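Local coordinates for uncharacterized protein MG027 (Mycoplasma genitalium, PDB 1Q8C) that is of unknown function but adopts an all-helical fold resembling NusB proteins, which suggests, without proving, a related role in RNA binding or transcription, at residues A[59-72]-A[103-116]. Sequence-based numbering, arbitrary orientation.
Sequences LIVKAFSENIFSFQ and TAVVLCALSEQKAH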
ATOM      1  N   LEU A  59      10.335  -7.648   0.519  1.00 43.68           N
ATOM      2  CA  LEU A  59      10.765  -6.707   1.564  1.00 43.94           C
ATOM      3  C   LEU A  59       9.621  -5.731   1.880  1.00 43.93           C
ATOM      4  O   LEU A  59       9.468  -5.325   3.023  1.00 43.87           O
ATOM      5  CB  LEU A  59      12.022  -5.946   1.153  1.00 43.92           C
ATOM      6  CG  LEU A  59      13.335  -5.851   1.966  1.00 45.08           C
ATOM      7  CD1 LEU A  59      13.699  -4.373   2.201  1.00 44.80           C
ATOM      8  CD2 LEU A  59      13.391  -6.680   3.283  1.00 44.75           C
ATOM      9  N   ILE A  60       8.824  -5.373   0.879  1.00 43.56           N
ATOM     10  CA  ILE A  60       7.637  -4.520   1.087  1.00 43.56           C
ATOM     11  C   ILE A  60       6.622  -5.254   1.975  1.00 43.70           C
ATOM     12  O   ILE A  60       6.071  -4.681   2.907  1.00 44.20           O
ATOM     13  CB  ILE A  60       6.974  -4.119  -0.288  1.00 43.22           C
ATOM     14  CG1 ILE A  60       7.918  -3.222  -1.083  1.00 43.72           C
ATOM     15  CG2 ILE A  60       5.612  -3.383  -0.081  1.00 43.25           C
ATOM     16  CD1 ILE A  60       7.513  -2.959  -2.546  1.00 43.58           C
ATOM     17  N   VAL A  61       6.375  -6.520   1.667  1.00 43.86           N
ATOM     18  CA  VAL A  61       5.399  -7.326   2.389  1.00 43.85           C
ATOM     19  C   VAL A  61       5.845  -7.595   3.826  1.00 43.63           C
ATOM     20  O   VAL A  61       5.032  -7.753   4.729  1.00 43.62           O
ATOM     21  CB  VAL A  61       5.160  -8.644   1.644  1.00 43.94           C
ATOM     22  CG1 VAL A  61       4.420  -9.681   2.535  1.00 44.56           C
ATOM     23  CG2 VAL A  61       4.403  -8.343   0.352  1.00 43.71           C
ATOM     24  N   LYS A  62       7.146  -7.635   4.024  1.00 43.72           N
ATOM     25  CA  LYS A  62       7.730  -7.813   5.327  1.00 44.07           C
ATOM     26  C   LYS A  62       7.493  -6.545   6.179  1.00 43.94           C
ATOM     27  O   LYS A  62       7.107  -6.647   7.338  1.00 44.42           O
ATOM     28  CB  LYS A  62       9.227  -8.168   5.194  1.00 44.19           C
ATOM     29  CG  LYS A  62      10.053  -8.123   6.504  1.00 44.57           C
ATOM     30  CD  LYS A  62      11.316  -9.014   6.456  1.00 45.47           C
ATOM     31  CE  LYS A  62      11.774  -9.465   7.859  1.00 45.50           C
ATOM     32  NZ  LYS A  62      12.612  -8.474   8.601  1.00 46.48           N
ATOM     33  N   ALA A  63       7.727  -5.371   5.609  1.00 43.54           N
ATOM     34  CA  ALA A  63       7.479  -4.109   6.295  1.00 43.04           C
ATOM     35  C   ALA A  63       5.985  -3.975   6.627  1.00 42.94           C
ATOM     36  O   ALA A  63       5.621  -3.559   7.735  1.00 42.52           O
ATOM     37  CB  ALA A  63       7.954  -2.960   5.439  1.00 43.36           C
ATOM     38  N   PHE A  64       5.133  -4.342   5.667  1.00 42.83           N
ATOM     39  CA  PHE A  64       3.668  -4.363   5.834  1.00 43.07           C
ATOM     40  C   PHE A  64       3.239  -5.275   7.004  1.00 43.26           C
ATOM     41  O   PHE A  64       2.413  -4.894   7.831  1.00 42.80           O
ATOM     42  CB  PHE A  64       3.007  -4.873   4.541  1.00 43.16           C
ATOM     43  CG  PHE A  64       1.596  -5.316   4.718  1.00 43.19           C
ATOM     44  CD1 PHE A  64       0.567  -4.396   4.783  1.00 43.86           C
ATOM     45  CD2 PHE A  64       1.292  -6.647   4.840  1.00 43.78           C
ATOM     46  CE1 PHE A  64      -0.727  -4.818   4.968  1.00 45.08           C
ATOM     47  CE2 PHE A  64      -0.001  -7.074   5.029  1.00 43.22           C
ATOM     48  CZ  PHE A  64      -1.006  -6.170   5.087  1.00 44.80           C
ATOM     49  N   SER A  65       3.797  -6.493   7.030  1.00 43.42           N
ATOM     50  CA  SER A  65       3.441  -7.510   8.018  1.00 43.32           C
ATOM     51  C   SER A  65       3.782  -7.072   9.437  1.00 43.34           C
ATOM     52  O   SER A  65       3.101  -7.439  10.375  1.00 43.20           O
ATOM     53  CB  SER A  65       4.124  -8.845   7.715  1.00 43.12           C
ATOM     54  OG  SER A  65       5.511  -8.806   8.028  1.00 44.23           O
ATOM     55  N   GLU A  66       4.826  -6.277   9.574  1.00 43.36           N
ATOM     56  CA  GLU A  66       5.337  -5.888  10.863  1.00 43.68           C
ATOM     57  C   GLU A  66       4.788  -4.541  11.359  1.00 43.63           C
ATOM     58  O   GLU A  66       4.917  -4.213  12.543  1.00 43.24           O
ATOM     59  CB  GLU A  66       6.862  -5.885  10.795  1.00 44.10           C
ATOM     60  CG  GLU A  66       7.426  -7.303  10.569  1.00 45.58           C
ATOM     61  CD  GLU A  66       8.934  -7.340  10.354  1.00 47.86           C
ATOM     62  OE1 GLU A  66       9.517  -6.240  10.193  1.00 48.26           O
ATOM     63  OE2 GLU A  66       9.531  -8.466  10.352  1.00 49.08           O
ATOM     64  N   ASN A  67       4.122  -3.794  10.484  1.00 43.54           N
ATOM     65  CA  ASN A  67       3.638  -2.470  10.851  1.00 43.76           C
ATOM     66  C   ASN A  67       2.164  -2.249  10.584  1.00 43.94           C
ATOM     67  O   ASN A  67       1.701  -1.124  10.629  1.00 43.66           O
ATOM     68  CB  ASN A  67       4.468  -1.424  10.112  1.00 43.59           C
ATOM     69  CG  ASN A  67       5.932  -1.482  10.494  1.00 43.43           C
ATOM     70  OD1 ASN A  67       6.329  -0.963  11.542  1.00 42.90           O
ATOM     71  ND2 ASN A  67       6.742  -2.141   9.660  1.00 42.50           N
ATOM     72  N   ILE A  68       1.410  -3.308  10.316  1.00 44.47           N
ATOM     73  CA  ILE A  68       0.042  -3.111   9.848  1.00 44.81           C
ATOM     74  C   ILE A  68      -0.844  -2.369  10.882  1.00 44.55           C
ATOM     75  O   ILE A  68      -1.619  -1.481  10.519  1.00 44.44           O
ATOM     76  CB  ILE A  68      -0.609  -4.440   9.336  1.00 45.17           C
ATOM     77  CG1 ILE A  68      -2.109  -4.192   9.070  1.00 45.85           C
ATOM     78  CG2 ILE A  68      -0.396  -5.577  10.325  1.00 44.88           C
ATOM     79  CD1 ILE A  68      -2.659  -4.910   7.881  1.00 46.40           C
ATOM     80  N   PHE A  69      -0.695  -2.691  12.163  1.00 44.24           N
ATOM     81  CA  PHE A  69      -1.466  -2.003  13.188  1.00 43.92           C
ATOM     82  C   PHE A  69      -1.222  -0.486  13.166  1.00 43.72           C
ATOM     83  O   PHE A  69      -2.166   0.288  13.252  1.00 43.33           O
ATOM     84  CB  PHE A  69      -1.188  -2.572  14.589  1.00 43.91           C
ATOM     85  CG  PHE A  69      -2.277  -2.267  15.590  1.00 43.77           C
ATOM     86  CD1 PHE A  69      -3.261  -3.204  15.880  1.00 43.47           C
ATOM     87  CD2 PHE A  69      -2.314  -1.034  16.246  1.00 44.14           C
ATOM     88  CE1 PHE A  69      -4.258  -2.924  16.810  1.00 43.76           C
ATOM     89  CE2 PHE A  69      -3.310  -0.743  17.173  1.00 44.18           C
ATOM     90  CZ  PHE A  69      -4.281  -1.692  17.459  1.00 44.52           C
ATOM     91  N   SER A  70       0.028  -0.061  13.037  1.00 43.50           N
ATOM     92  CA  SER A  70       0.344   1.368  13.035  1.00 43.74           C
ATOM     93  C   SER A  70      -0.092   2.060  11.761  1.00 43.71           C
ATOM     94  O   SER A  70      -0.630   3.155  11.803  1.00 43.47           O
ATOM     95  CB  SER A  70       1.839   1.586  13.176  1.00 43.90           C
ATOM     96  OG  SER A  70       2.324   0.881  14.287  1.00 44.69           O
ATOM     97  N   PHE A  71       0.200   1.438  10.624  1.00 43.70           N
ATOM     98  CA  PHE A  71      -0.210   1.974   9.328  1.00 43.79           C
ATOM     99  C   PHE A  71      -1.733   2.166   9.305  1.00 43.93           C
ATOM    100  O   PHE A  71      -2.223   3.222   8.940  1.00 44.04           O
ATOM    101  CB  PHE A  71       0.233   1.033   8.186  1.00 44.02           C
ATOM    102  CG  PHE A  71       1.740   1.009   7.918  1.00 43.51           C
ATOM    103  CD1 PHE A  71       2.271   0.068   7.060  1.00 43.77           C
ATOM    104  CD2 PHE A  71       2.603   1.925   8.499  1.00 43.69           C
ATOM    105  CE1 PHE A  71       3.633   0.038   6.782  1.00 43.91           C
ATOM    106  CE2 PHE A  71       3.968   1.894   8.215  1.00 43.89           C
ATOM    107  CZ  PHE A  71       4.476   0.944   7.359  1.00 43.56           C
ATOM    108  N   GLN A  72      -2.474   1.151   9.724  1.00 44.21           N
ATOM    109  CA  GLN A  72      -3.932   1.222   9.731  1.00 44.53           C
ATOM    110  C   GLN A  72      -4.416   2.358  10.625  1.00 44.48           C
ATOM    111  O   GLN A  72      -5.369   3.043  10.289  1.00 44.81           O
ATOM    112  CB  GLN A  72      -4.533  -0.101  10.205  1.00 44.75           C
ATOM    113  CG  GLN A  72      -4.319  -1.280   9.244  1.00 45.47           C
ATOM    114  CD  GLN A  72      -5.520  -1.533   8.344  1.00 46.82           C
ATOM    115  OE1 GLN A  72      -6.040  -0.602   7.721  1.00 47.24           O
ATOM    116  NE2 GLN A  72      -5.965  -2.793   8.272  1.00 47.89           N
ATOM    117  N   THR A 103      -7.454   1.433   0.401  1.00 43.37           N
ATOM    118  CA  THR A 103      -6.656   1.203   1.603  1.00 43.25           C
ATOM    119  C   THR A 103      -5.429   0.337   1.260  1.00 43.24           C
ATOM    120  O   THR A 103      -4.332   0.636   1.683  1.00 43.06           O
ATOM    121  CB  THR A 103      -7.492   0.533   2.743  1.00 43.41           C
ATOM    122  OG1 THR A 103      -8.585   1.375   3.134  1.00 42.67           O
ATOM    123  CG2 THR A 103      -6.675   0.406   4.019  1.00 43.48           C
ATOM    124  N   ALA A 104      -5.617  -0.721   0.474  1.00 43.15           N
ATOM    125  CA  ALA A 104      -4.525  -1.645   0.142  1.00 43.11           C
ATOM    126  C   ALA A 104      -3.440  -0.925  -0.652  1.00 43.04           C
ATOM    127  O   ALA A 104      -2.250  -1.186  -0.478  1.00 42.23           O
ATOM    128  CB  ALA A 104      -5.068  -2.853  -0.647  1.00 43.09           C
ATOM    129  N   VAL A 105      -3.874  -0.019  -1.529  1.00 43.24           N
ATOM    130  CA  VAL A 105      -2.965   0.838  -2.277  1.00 43.54           C
ATOM    131  C   VAL A 105      -2.181   1.769  -1.332  1.00 43.61           C
ATOM    132  O   VAL A 105      -0.975   1.932  -1.490  1.00 43.57           O
ATOM    133  CB  VAL A 105      -3.706   1.710  -3.302  1.00 43.56           C
ATOM    134  CG1 VAL A 105      -2.754   2.780  -3.873  1.00 44.00           C
ATOM    135  CG2 VAL A 105      -4.310   0.852  -4.404  1.00 43.78           C
ATOM    136  N   VAL A 106      -2.857   2.375  -0.359  1.00 43.44           N
ATOM    137  CA  VAL A 106      -2.181   3.269   0.583  1.00 43.51           C
ATOM    138  C   VAL A 106      -1.216   2.473   1.500  1.00 43.45           C
ATOM    139  O   VAL A 106      -0.113   2.911   1.758  1.00 43.55           O
ATOM    140  CB  VAL A 106      -3.167   4.078   1.454  1.00 43.43           C
ATOM    141  CG1 VAL A 106      -2.406   4.832   2.549  1.00 43.74           C
ATOM    142  CG2 VAL A 106      -3.956   5.083   0.604  1.00 43.43           C
ATOM    143  N   LEU A 107      -1.629   1.321   1.997  1.00 43.38           N
ATOM    144  CA  LEU A 107      -0.733   0.519   2.837  1.00 43.54           C
ATOM    145  C   LEU A 107       0.499   0.042   2.083  1.00 43.58           C
ATOM    146  O   LEU A 107       1.546  -0.168   2.687  1.00 44.07           O
ATOM    147  CB  LEU A 107      -1.471  -0.684   3.408  1.00 43.66           C
ATOM    148  CG  LEU A 107      -2.479  -0.284   4.478  1.00 43.35           C
ATOM    149  CD1 LEU A 107      -3.474  -1.401   4.691  1.00 43.44           C
ATOM    150  CD2 LEU A 107      -1.754   0.061   5.758  1.00 43.19           C
ATOM    151  N   CYS A 108       0.390  -0.132   0.770  1.00 43.57           N
ATOM    152  CA  CYS A 108       1.537  -0.595  -0.010  1.00 44.00           C
ATOM    153  C   CYS A 108       2.581   0.509  -0.077  1.00 43.93           C
ATOM    154  O   CYS A 108       3.766   0.250   0.071  1.00 44.19           O
ATOM    155  CB  CYS A 108       1.112  -1.073  -1.408  1.00 44.30           C
ATOM    156  SG  CYS A 108       2.471  -1.617  -2.515  1.00 45.18           S
ATOM    157  N   ALA A 109       2.118   1.744  -0.275  1.00 43.97           N
ATOM    158  CA  ALA A 109       2.966   2.932  -0.345  1.00 43.77           C
ATOM    159  C   ALA A 109       3.729   3.194   0.961  1.00 43.64           C
ATOM    160  O   ALA A 109       4.916   3.563   0.945  1.00 43.36           O
ATOM    161  CB  ALA A 109       2.107   4.158  -0.702  1.00 43.51           C
ATOM    162  N   LEU A 110       3.016   3.046   2.075  1.00 43.38           N
ATOM    163  CA  LEU A 110       3.597   3.124   3.412  1.00 43.28           C
ATOM    164  C   LEU A 110       4.623   2.023   3.616  1.00 43.28           C
ATOM    165  O   LEU A 110       5.689   2.251   4.174  1.00 43.15           O
ATOM    166  CB  LEU A 110       2.512   2.953   4.478  1.00 43.42           C
ATOM    167  CG  LEU A 110       1.426   4.029   4.551  1.00 42.92           C
ATOM    168  CD1 LEU A 110       0.353   3.711   5.573  1.00 43.07           C
ATOM    169  CD2 LEU A 110       2.074   5.321   4.912  1.00 43.67           C
ATOM    170  N   SER A 111       4.277   0.821   3.171  1.00 43.42           N
ATOM    171  CA  SER A 111       5.136  -0.343   3.345  1.00 43.38           C
ATOM    172  C   SER A 111       6.391  -0.174   2.530  1.00 43.69           C
ATOM    173  O   SER A 111       7.463  -0.550   2.978  1.00 43.44           O
ATOM    174  CB  SER A 111       4.416  -1.627   2.915  1.00 43.77           C
ATOM    175  OG  SER A 111       3.217  -1.804   3.645  1.00 43.48           O
ATOM    176  N   GLU A 112       6.253   0.440   1.351  1.00 44.09           N
ATOM    177  CA  GLU A 112       7.357   0.576   0.426  1.00 44.16           C
ATOM    178  C   GLU A 112       8.293   1.683   0.854  1.00 44.39           C
ATOM    179  O   GLU A 112       9.505   1.573   0.715  1.00 44.15           O
ATOM    180  CB  GLU A 112       6.875   0.831  -1.014  1.00 44.48           C
ATOM    181  CG  GLU A 112       8.052   1.099  -1.946  1.00 44.23           C
ATOM    182  CD  GLU A 112       7.714   1.288  -3.417  1.00 45.11           C
ATOM    183  OE1 GLU A 112       8.655   1.654  -4.155  1.00 43.09           O
ATOM    184  OE2 GLU A 112       6.553   1.063  -3.836  1.00 46.17           O
ATOM    185  N   GLN A 113       7.743   2.778   1.351  1.00 44.54           N
ATOM    186  CA  GLN A 113       8.611   3.839   1.809  1.00 44.36           C
ATOM    187  C   GLN A 113       9.424   3.346   2.987  1.00 44.54           C
ATOM    188  O   GLN A 113      10.575   3.731   3.156  1.00 44.82           O
ATOM    189  CB  GLN A 113       7.828   5.078   2.197  1.00 44.28           C
ATOM    190  CG  GLN A 113       8.772   6.210   2.536  1.00 44.22           C
ATOM    191  CD  GLN A 113       8.105   7.566   2.536  1.00 43.60           C
ATOM    192  OE1 GLN A 113       8.424   8.407   1.713  1.00 44.06           O
ATOM    193  NE2 GLN A 113       7.213   7.787   3.476  1.00 42.26           N
ATOM    194  N   LYS A 114       8.806   2.502   3.805  1.00 44.70           N
ATOM    195  CA  LYS A 114       9.470   1.907   4.960  1.00 44.69           C
ATOM    196  C   LYS A 114      10.583   0.938   4.536  1.00 44.33           C
ATOM    197  O   LYS A 114      11.678   0.978   5.060  1.00 44.46           O
ATOM    198  CB  LYS A 114       8.433   1.160   5.825  1.00 44.80           C
ATOM    199  CG  LYS A 114       9.008   0.439   7.049  1.00 45.25           C
ATOM    200  CD  LYS A 114       9.435   1.426   8.110  1.00 45.60           C
ATOM    201  CE  LYS A 114       8.996   0.996   9.494  1.00 47.11           C
ATOM    202  NZ  LYS A 114       7.634   1.523   9.874  1.00 48.85           N
ATOM    203  N   ALA A 115      10.303   0.064   3.577  1.00 44.24           N
ATOM    204  CA  ALA A 115      11.273  -0.970   3.188  1.00 43.83           C
ATOM    205  C   ALA A 115      12.406  -0.431   2.300  1.00 43.53           C
ATOM    206  O   ALA A 115      13.580  -0.764   2.463  1.00 42.93           O
ATOM    207  CB  ALA A 115      10.547  -2.080   2.473  1.00 43.90           C
ATOM    208  N   HIS A 116      12.029   0.413   1.350  1.00 43.32           N
ATOM    209  CA  HIS A 116      12.923   0.838   0.286  1.00 43.32           C
ATOM    210  C   HIS A 116      13.226   2.334   0.260  1.00 43.18           C
ATOM    211  O   HIS A 116      14.087   2.767  -0.483  1.00 43.39           O
ATOM    212  CB  HIS A 116      12.325   0.411  -1.033  1.00 43.10           C
ATOM    213  CG  HIS A 116      12.212  -1.069  -1.174  1.00 43.11           C
ATOM    214  ND1 HIS A 116      13.307  -1.906  -1.093  1.00 43.30           N
ATOM    215  CD2 HIS A 116      11.140  -1.870  -1.384  1.00 42.62           C
ATOM    216  CE1 HIS A 116      12.916  -3.154  -1.274  1.00 42.35           C
ATOM    217  NE2 HIS A 116      11.607  -3.160  -1.462  1.00 40.93           N
TER
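Phe71 and Ile60 are the two knobs by which helix 55-81 packs on helix 100-116 in the core of this NusB-like helical fold. The segments cross steeply, at 108°, with their axes 7.9 Å apart at the closest point. Phe71 fits among Leu107, Leu110, Ser111 and Lys114, and its ring lies flat between two CB atoms. Leu110 CB sits over the centre of one face as a CH-pi contact, 3.8 Å from the centroid, while Asn67 CB, from the preceding turn of its own helix, covers the opposite face nearer the rim. Leu107 CD2 pushes up against Phe71 CB, and Ser111 OG lies at the edge of the ring.

That hydroxyl is wedged between two phenylalanines, since it also meets the edge of the Phe64 ring and approaches Phe64 CB to 3.2 Å. It is turned back to its own helix and donates to Leu107 O, which takes the backbone N-H of Ser111 from the other face of the carbonyl plane. Phe64 itself continues into Ile25 and Leu28 of helix 14-28.

At the other end, Ile60 drops into the hole formed by Cys108, Ser111, Glu112 and His116. With CG1 beside the backbone N (chi1 -66°), CG2 is anti to it and faces Ser111 CB, while CG1 meets the imidazole edge 3.5 Å from His116 CD2. The imidazole is held by its NE2 bond to Trp56 O and stacks on the Trp56 ring. Beside the Ile60 knob two small residues meet, Ala63 CB lying 4.0 Å from Ala115 CB.

Lys114 bends over Ala63 to give a weak hydrogen bond to OD1 of Asn67, whose side chain lies about 3 Å from a bound sodium ion; Asn67 ND2 turns back in its amide plane to a lone pair of Ala63 O, 2.6 Å away.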